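PDB 3M4X: NOL1/NOP2/sun family protein, which probably methylates cytosine at carbon 5 in ribosomal RNA, using S-adenosylmethionine as the methyl donor. Local coordinates for residues L8-F12 against E188-R192; R41-L45 against T121-A125; N335-Y339 against E396-C400. One frame throughout, in Å; residues are numbered along the deposited sequence.

Contact 1: residues L8-F12 against E188-R192; sequences LPQQF and EGMFR
Phe12 and Phe191 form a T-shaped (edge-to-face) pair that ties the N-terminal helix 10-20 to the loop leaving strand 176-182 of the Rossmann-fold methyltransferase sheet. Phe191 presents its edge: CE2 stands 3.7 Å above the middle of the Phe12 ring. The ring planes are inclined at 60°, and their centroids are 5.1 Å apart. With CG anti to the backbone N (chi1 174°), the Phe12 ring is carried off the first helical turn into this position. Its rim meets a carboxylate almost at right angles, since Glu188 CD lies in the ring plane and OE1 comes to 3.8 Å from Phe12 CE1. The weakly positive C-H rim of the ring would probably suit the carboxylate. Pro9, the N-cap of helix 10-20, and Leu8 add apolar contacts to Phe191, with Pro9 CD 4.3 Å from Phe191 CE2 and Leu8 CD2 equally far from Phe191 CD2.

The next shell holds both partners. Leu31 of helix 24-33 packs on Leu8 and Phe12. Trp201 meets Phe191 edge-to-face. The Glu188 carboxylate is fixed at the ring edge because OE1 accepts from Phe237 N and OE2 from Trp201 NE1.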
loop_
_atom_site.group_PDB
_atom_site.type_symbol
_atom_site.label_atom_id
_atom_site.label_comp_id
_atom_site.label_asym_id
_atom_site.label_seq_id
_atom_site.Cartn_x
_atom_site.Cartn_y
_atom_site.Cartn_z
ATOM N N LEU A 8 -16.584 26.835 0.824
ATOM C CA LEU A 8 -15.448 26.893 -0.090
ATOM C C LEU A 8 -14.727 28.240 0.003
ATOM O O LEU A 8 -15.352 29.260 0.291
ATOM C CB LEU A 8 -15.911 26.657 -1.530
ATOM C CG LEU A 8 -16.710 25.378 -1.774
ATOM C CD1 LEU A 8 -17.143 25.283 -3.224
ATOM C CD2 LEU A 8 -15.896 24.165 -1.379
ATOM N N PRO A 9 -13.404 28.245 -0.233
ATOM C CA PRO A 9 -12.613 29.479 -0.297
ATOM C C PRO A 9 -12.965 30.321 -1.519
ATOM O O PRO A 9 -13.037 29.790 -2.629
ATOM C CB PRO A 9 -11.174 28.964 -0.414
ATOM C CG PRO A 9 -11.213 27.591 0.177
ATOM C CD PRO A 9 -12.547 27.050 -0.236
ATOM N N GLN A 10 -13.170 31.620 -1.311
ATOM C CA GLN A 10 -13.588 32.524 -2.381
ATOM C C GLN A 10 -12.687 32.417 -3.605
ATOM O O GLN A 10 -13.174 32.406 -4.735
ATOM C CB GLN A 10 -13.634 33.981 -1.893
ATOM C CG GLN A 10 -13.739 34.129 -0.382
ATOM C CD GLN A 10 -12.461 33.718 0.331
ATOM O OE1 GLN A 10 -11.412 34.342 0.155
ATOM N NE2 GLN A 10 -12.540 32.660 1.135
ATOM N N GLN A 11 -11.379 32.339 -3.382
ATOM C CA GLN A 11 -10.427 32.297 -4.496
ATOM C C GLN A 11 -10.559 31.020 -5.324
ATOM O O GLN A 11 -10.353 31.027 -6.539
ATOM C CB GLN A 11 -8.991 32.457 -3.991
ATOM C CG GLN A 11 -8.735 33.783 -3.302
ATOM C CD GLN A 11 -9.247 34.961 -4.104
ATOM O OE1 GLN A 11 -10.072 35.739 -3.621
ATOM N NE2 GLN A 11 -8.763 35.098 -5.338
ATOM N N PHE A 12 -10.903 29.936 -4.639
ATOM C CA PHE A 12 -11.150 28.631 -5.243
ATOM C C PHE A 12 -12.415 28.665 -6.098
ATOM O O PHE A 12 -12.426 28.192 -7.234
ATOM C CB PHE A 12 -11.290 27.599 -4.121
ATOM C CG PHE A 12 -11.698 26.232 -4.588
ATOM C CD1 PHE A 12 -10.745 25.317 -5.024
ATOM C CD2 PHE A 12 -13.027 25.849 -4.569
ATOM C CE1 PHE A 12 -11.122 24.055 -5.441
ATOM C CE2 PHE A 12 -13.408 24.589 -4.990
ATOM C CZ PHE A 12 -12.454 23.690 -5.427
ATOM N N GLU A 188 -7.476 19.560 -3.048
ATOM C CA GLU A 188 -8.823 20.046 -3.281
ATOM C C GLU A 188 -9.796 18.884 -3.370
ATOM O O GLU A 188 -11.008 19.069 -3.274
ATOM C CB GLU A 188 -8.871 20.904 -4.541
ATOM C CG GLU A 188 -7.831 21.997 -4.545
ATOM C CD GLU A 188 -7.638 22.599 -5.921
ATOM O OE1 GLU A 188 -8.228 22.066 -6.885
ATOM O OE2 GLU A 188 -6.905 23.605 -6.039
ATOM N N GLY A 189 -9.249 17.685 -3.536
ATOM C CA GLY A 189 -10.038 16.465 -3.536
ATOM C C GLY A 189 -10.270 15.981 -2.125
ATOM O O GLY A 189 -10.999 15.010 -1.904
HETATM N N MSE A 190 -9.658 16.664 -1.159
HETATM C CA MSE A 190 -9.818 16.314 0.252
HETATM C C MSE A 190 -10.739 17.296 0.996
HETATM O O MSE A 190 -10.933 17.174 2.209
HETATM C CB MSE A 190 -8.456 16.250 0.955
HETATM C CG MSE A 190 -7.519 15.138 0.468
HETATM SE SE MSE A 190 -8.253 13.321 0.700
HETATM C CE MSE A 190 -8.763 12.964 -1.160
ATOM N N PHE A 191 -11.306 18.258 0.273
ATOM C CA PHE A 191 -12.192 19.261 0.883
ATOM C C PHE A 191 -13.387 18.671 1.667
ATOM O O PHE A 191 -13.639 19.066 2.811
ATOM C CB PHE A 191 -12.697 20.250 -0.170
ATOM C CG PHE A 191 -11.703 21.309 -0.542
ATOM C CD1 PHE A 191 -10.416 21.291 -0.027
ATOM C CD2 PHE A 191 -12.054 22.322 -1.419
ATOM C CE1 PHE A 191 -9.492 22.271 -0.375
ATOM C CE2 PHE A 191 -11.138 23.301 -1.768
ATOM C CZ PHE A 191 -9.855 23.272 -1.245
ATOM N N ARG A 192 -14.126 17.754 1.041
ATOM C CA ARG A 192 -15.250 17.092 1.696
ATOM C C ARG A 192 -14.797 16.288 2.909
ATOM O O ARG A 192 -15.423 16.330 3.966
ATOM C CB ARG A 192 -15.962 16.142 0.730
ATOM C CG ARG A 192 -16.836 16.807 -0.319
ATOM C CD ARG A 192 -18.046 15.931 -0.674
ATOM N NE ARG A 192 -17.702 14.701 -1.398
ATOM C CZ ARG A 192 -18.330 14.297 -2.501
ATOM N NH1 ARG A 192 -19.327 15.028 -3.006
ATOM N NH2 ARG A 192 -17.967 13.171 -3.109
#

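Contact 2: residues R41-L45 against T121-A125; sequences RWNPL and TQLAA
Helix 118-127 follows the strand and glycine-rich loop that, in class I methyltransferases, usually hold S-adenosylmethionine; here Arg41 and Leu45, on the segment leaving strand 39-41 of the N-terminal domain, pack against Gln122 and Ala125 on it. Two unlike halves make up the join. At one end the Arg41 guanidinium lies flat over Gln122, whose CB sits 3.6 Å above the centre of the guanidinium plane. The Gln122 amide is turned only 14° from that plane, so the two flat groups are stacked, with Arg41 NE 3.8 Å from Gln122 NE2. A bend in the arginine chain at CG-CD (chi3 -75°) lays the guanidinium down on the helix. Gln90 locks the stack, its OE1 accepting from Arg41 NE while its NE2 donates to Gln122 OE1.

The other half is apolar. Pro44 CD rests 3.8 Å from Ala125 CB, and Leu45 CG is 4.0 Å from Ala125 CA. Both are presented by an Asx turn, in which Leu45 N donates to Asn43 OD1 at 2.9 Å from above the carbonyl plane. Asn43 ND2 in turn donates to the backbone oxygens of Gly85 and Trp153. Around this core, strand 88-89 contributes Tyr88 against Arg41 and Thr121, helix 95-101 sets Met95 on Arg41, and Trp153 at the end of helix 140-153 touches both Arg41 and Leu45.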
loop_
_atom_site.group_PDB
_atom_site.type_symbol
_atom_site.label_atom_id
_atom_site.label_comp_id
_atom_site.label_asym_id
_atom_site.label_seq_id
_atom_site.Cartn_x
_atom_site.Cartn_y
_atom_site.Cartn_z
ATOM N N ARG A 41 -10.947 -2.796 0.545
ATOM C CA ARG A 41 -10.629 -3.913 -0.339
ATOM C C ARG A 41 -10.385 -5.202 0.435
ATOM O O ARG A 41 -9.879 -5.189 1.560
ATOM C CB ARG A 41 -9.377 -3.609 -1.170
ATOM C CG ARG A 41 -9.586 -2.665 -2.339
ATOM C CD ARG A 41 -8.267 -2.428 -3.071
ATOM N NE ARG A 41 -7.429 -1.538 -2.292
ATOM C CZ ARG A 41 -6.340 -1.899 -1.623
ATOM N NH1 ARG A 41 -5.896 -3.141 -1.651
ATOM N NH2 ARG A 41 -5.679 -0.990 -0.934
ATOM N N TRP A 42 -10.755 -6.317 -0.185
ATOM C CA TRP A 42 -10.353 -7.615 0.302
ATOM C C TRP A 42 -8.964 -7.959 -0.247
ATOM O O TRP A 42 -8.421 -7.255 -1.113
ATOM C CB TRP A 42 -11.404 -8.698 -0.028
ATOM C CG TRP A 42 -11.670 -8.915 -1.488
ATOM C CD1 TRP A 42 -12.559 -8.227 -2.275
ATOM C CD2 TRP A 42 -11.060 -9.892 -2.334
ATOM N NE1 TRP A 42 -12.538 -8.725 -3.556
ATOM C CE2 TRP A 42 -11.620 -9.740 -3.621
ATOM C CE3 TRP A 42 -10.099 -10.893 -2.126
ATOM C CZ2 TRP A 42 -11.252 -10.545 -4.695
ATOM C CZ3 TRP A 42 -9.734 -11.689 -3.193
ATOM C CH2 TRP A 42 -10.309 -11.514 -4.462
ATOM N N ASN A 43 -8.398 -9.044 0.269
ATOM C CA ASN A 43 -6.990 -9.342 0.094
ATOM C C ASN A 43 -6.760 -10.718 -0.539
ATOM O O ASN A 43 -6.919 -11.745 0.123
ATOM C CB ASN A 43 -6.283 -9.238 1.452
ATOM C CG ASN A 43 -4.779 -9.307 1.326
ATOM O OD1 ASN A 43 -4.267 -9.590 0.257
ATOM N ND2 ASN A 43 -4.070 -9.058 2.418
ATOM N N PRO A 44 -6.400 -10.734 -1.832
ATOM C CA PRO A 44 -6.135 -11.960 -2.598
ATOM C C PRO A 44 -4.868 -12.662 -2.119
ATOM O O PRO A 44 -4.636 -13.813 -2.480
ATOM C CB PRO A 44 -5.919 -11.463 -4.033
ATOM C CG PRO A 44 -6.253 -9.992 -4.027
ATOM C CD PRO A 44 -6.200 -9.506 -2.629
ATOM N N LEU A 45 -4.052 -11.978 -1.326
ATOM C CA LEU A 45 -2.888 -12.622 -0.722
ATOM C C LEU A 45 -3.265 -13.601 0.394
ATOM O O LEU A 45 -2.480 -14.491 0.736
ATOM C CB LEU A 45 -1.907 -11.578 -0.191
ATOM C CG LEU A 45 -1.390 -10.583 -1.243
ATOM C CD1 LEU A 45 -0.528 -9.521 -0.592
ATOM C CD2 LEU A 45 -0.622 -11.304 -2.363
ATOM N N THR A 121 -0.474 -1.410 -1.060
ATOM C CA THR A 121 -1.201 -2.573 -0.623
ATOM C C THR A 121 -1.962 -3.165 -1.817
ATOM O O THR A 121 -2.019 -4.378 -1.977
ATOM C CB THR A 121 -2.068 -2.165 0.600
ATOM O OG1 THR A 121 -1.622 -2.869 1.771
ATOM C CG2 THR A 121 -3.526 -2.364 0.349
ATOM N N GLN A 122 -2.476 -2.321 -2.713
ATOM C CA GLN A 122 -3.043 -2.884 -3.941
ATOM C C GLN A 122 -1.974 -3.395 -4.923
ATOM O O GLN A 122 -2.204 -4.365 -5.656
ATOM C CB GLN A 122 -4.129 -1.994 -4.614
ATOM C CG GLN A 122 -3.792 -0.556 -4.837
ATOM C CD GLN A 122 -5.034 0.357 -5.023
ATOM O OE1 GLN A 122 -4.991 1.539 -4.653
ATOM N NE2 GLN A 122 -6.122 -0.180 -5.619
ATOM N N LEU A 123 -0.799 -2.783 -4.911
ATOM C CA LEU A 123 0.296 -3.258 -5.762
ATOM C C LEU A 123 0.735 -4.647 -5.333
ATOM O O LEU A 123 0.933 -5.548 -6.150
ATOM C CB LEU A 123 1.491 -2.307 -5.674
ATOM C CG LEU A 123 1.299 -0.878 -6.203
ATOM C CD1 LEU A 123 2.506 -0.013 -5.833
ATOM C CD2 LEU A 123 1.090 -0.893 -7.710
ATOM N N ALA A 124 0.913 -4.808 -4.035
ATOM C CA ALA A 124 1.329 -6.075 -3.483
ATOM C C ALA A 124 0.301 -7.167 -3.794
ATOM O O ALA A 124 0.674 -8.309 -4.072
ATOM C CB ALA A 124 1.530 -5.937 -2.001
ATOM N N ALA A 125 -0.985 -6.826 -3.752
ATOM C CA ALA A 125 -2.024 -7.808 -4.076
ATOM C C ALA A 125 -1.844 -8.226 -5.520
ATOM O O ALA A 125 -2.030 -9.388 -5.867
ATOM C CB ALA A 125 -3.447 -7.227 -3.849
#

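Contact 3: residues N335-Y339 against E396-C400; sequences NDFHY and ENIPC
Ile398 lies along the face of Phe337, a worked case of a branched aliphatic chain covering an aromatic ring where the first C-terminal domain probably meets the PUA-like one. Helix 324-336 closes at segment 335-339 in the first of these, and the chain from 396 runs into strand 400-403 of the PUA-like sheet at Cys400.

Followed outward, Ile398 begins with a CH-pi contact: CB lies 4.0 Å from the Phe337 ring centroid, 18° off the normal. CG2 meets both the ring and the main chain, 3.7 Å from Phe337 CE2 and 3.1 Å from Phe337 O, a tight approach. CG1, held between the backbone N and the carbonyl carbon (chi1 64°), lies 4.2 Å from Phe337 CZ and carries the longer branch past the CZ end of the ring. At the tip, CD1 reaches Phe337 CZ at 3.5 Å. Pro399 continues the surface, with CD 3.7 Å from Phe337 CD1 and CG 3.4 Å from Asp336 O.

What presents the ring is a Schellman motif, with His338 at positive phi as its C-prime residue and a weak bond from His338 N to Asn335 O. That same Asn335 oxygen stands over the centre of one face of the His338 ring, and His338 CB comes 3.4 Å from Asn397 O. Rings of Phe333 and Phe437 also meet Phe337, and Leu427 of strand 426-430 touches Ile398. No hydrogen bond crosses the contact; the carbonyl oxygens of Asp336, Phe337 and Asn397 face carbon atoms instead, so the join depends on apolar packing and shape rather than on directional bonding.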
loop_
_atom_site.group_PDB
_atom_site.type_symbol
_atom_site.label_atom_id
_atom_site.label_comp_id
_atom_site.label_asym_id
_atom_site.label_seq_id
_atom_site.Cartn_x
_atom_site.Cartn_y
_atom_site.Cartn_z
ATOM N N ASN A 335 11.503 -26.781 10.300
ATOM C CA ASN A 335 11.280 -28.187 9.996
ATOM C C ASN A 335 9.928 -28.683 10.512
ATOM O O ASN A 335 9.131 -29.219 9.742
ATOM C CB ASN A 335 12.409 -29.060 10.562
ATOM C CG ASN A 335 13.593 -29.190 9.611
ATOM O OD1 ASN A 335 13.481 -28.945 8.407
ATOM N ND2 ASN A 335 14.735 -29.593 10.154
ATOM N N ASP A 336 9.668 -28.522 11.809
ATOM C CA ASP A 336 8.401 -28.997 12.354
ATOM C C ASP A 336 7.244 -28.052 12.036
ATOM O O ASP A 336 6.073 -28.406 12.196
ATOM C CB ASP A 336 8.486 -29.347 13.853
ATOM C CG ASP A 336 8.784 -28.151 14.737
ATOM O OD1 ASP A 336 8.142 -27.090 14.567
ATOM O OD2 ASP A 336 9.645 -28.294 15.632
ATOM N N PHE A 337 7.567 -26.859 11.552
ATOM C CA PHE A 337 6.510 -25.955 11.133
ATOM C C PHE A 337 6.340 -25.999 9.614
ATOM O O PHE A 337 5.391 -25.432 9.077
ATOM C CB PHE A 337 6.755 -24.538 11.661
ATOM C CG PHE A 337 5.645 -23.566 11.348
ATOM C CD1 PHE A 337 4.537 -23.466 12.178
ATOM C CD2 PHE A 337 5.717 -22.755 10.224
ATOM C CE1 PHE A 337 3.525 -22.584 11.891
ATOM C CE2 PHE A 337 4.709 -21.866 9.930
ATOM C CZ PHE A 337 3.606 -21.774 10.765
ATOM N N HIS A 338 7.241 -26.706 8.934
ATOM C CA HIS A 338 7.143 -26.925 7.483
ATOM C C HIS A 338 7.040 -25.642 6.664
ATOM O O HIS A 338 6.194 -25.527 5.774
ATOM C CB HIS A 338 5.991 -27.881 7.123
ATOM C CG HIS A 338 6.126 -29.239 7.736
ATOM N ND1 HIS A 338 6.705 -30.300 7.071
ATOM C CD2 HIS A 338 5.792 -29.698 8.963
ATOM C CE1 HIS A 338 6.711 -31.359 7.864
ATOM N NE2 HIS A 338 6.168 -31.017 9.019
ATOM N N TYR A 339 7.914 -24.688 6.971
ATOM C CA TYR A 339 8.127 -23.520 6.116
ATOM C C TYR A 339 9.566 -23.532 5.593
ATOM O O TYR A 339 10.502 -23.787 6.348
ATOM C CB TYR A 339 7.866 -22.222 6.889
ATOM C CG TYR A 339 8.193 -20.964 6.109
ATOM C CD1 TYR A 339 7.209 -20.296 5.384
ATOM C CD2 TYR A 339 9.487 -20.450 6.087
ATOM C CE1 TYR A 339 7.506 -19.155 4.666
ATOM C CE2 TYR A 339 9.790 -19.308 5.370
ATOM C CZ TYR A 339 8.798 -18.667 4.662
ATOM O OH TYR A 339 9.090 -17.532 3.946
ATOM N N GLU A 396 -2.967 -26.017 5.162
ATOM C CA GLU A 396 -2.928 -27.477 5.250
ATOM C C GLU A 396 -1.551 -27.996 5.655
ATOM O O GLU A 396 -1.424 -29.119 6.133
ATOM C CB GLU A 396 -3.343 -28.124 3.923
ATOM C CG GLU A 396 -2.544 -27.656 2.710
ATOM C CD GLU A 396 -3.219 -26.497 1.976
ATOM O OE1 GLU A 396 -3.607 -25.492 2.625
ATOM O OE2 GLU A 396 -3.367 -26.598 0.741
ATOM N N ASN A 397 -0.535 -27.156 5.486
ATOM C CA ASN A 397 0.850 -27.586 5.542
ATOM C C ASN A 397 1.529 -27.384 6.886
ATOM O O ASN A 397 2.613 -27.908 7.108
ATOM C CB ASN A 397 1.657 -26.834 4.473
ATOM C CG ASN A 397 1.275 -27.235 3.058
ATOM O OD1 ASN A 397 0.847 -28.363 2.811
ATOM N ND2 ASN A 397 1.446 -26.315 2.119
ATOM N N ILE A 398 0.923 -26.591 7.762
ATOM C CA ILE A 398 1.565 -26.222 9.022
ATOM C C ILE A 398 0.694 -26.575 10.222
ATOM O O ILE A 398 -0.511 -26.745 10.075
ATOM C CB ILE A 398 1.836 -24.714 9.081
ATOM C CG1 ILE A 398 0.508 -23.963 9.060
ATOM C CG2 ILE A 398 2.735 -24.270 7.917
ATOM C CD1 ILE A 398 0.684 -22.509 8.915
ATOM N N PRO A 399 1.310 -26.683 11.416
ATOM C CA PRO A 399 0.576 -26.951 12.660
ATOM C C PRO A 399 -0.368 -25.797 12.998
ATOM O O PRO A 399 0.060 -24.648 13.183
ATOM C CB PRO A 399 1.687 -27.070 13.718
ATOM C CG PRO A 399 2.906 -27.418 12.947
ATOM C CD PRO A 399 2.764 -26.646 11.642
ATOM N N CYS A 400 -1.651 -26.118 13.052
ATOM C CA CYS A 400 -2.691 -25.131 13.274
ATOM C C CYS A 400 -3.495 -25.456 14.513
ATOM O O CYS A 400 -3.724 -26.618 14.832
ATOM C CB CYS A 400 -3.642 -25.112 12.078
ATOM S SG CYS A 400 -2.934 -24.410 10.611
#

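In the fold
The three contacts sample small joins between parts of a multidomain enzyme. Contacts 1 and 2 both bring the N-terminal domain onto the methyltransferase domain, at places whose centres are 32 Å apart, and the chain between the two halves of contact 1 includes all of contact 2. Contact 3 opens later and joins the C-terminal domains, 24 Å from contact 2 between centres; the nearest atoms remain about 11 Å apart. It lies across the chain's centre from contact 1, 54 Å away between centres. Judged by the family, contacts 1 and 2 probably border the catalytic and cofactor-binding loops respectively, whereas contact 3 belongs to the probable RNA-binding end.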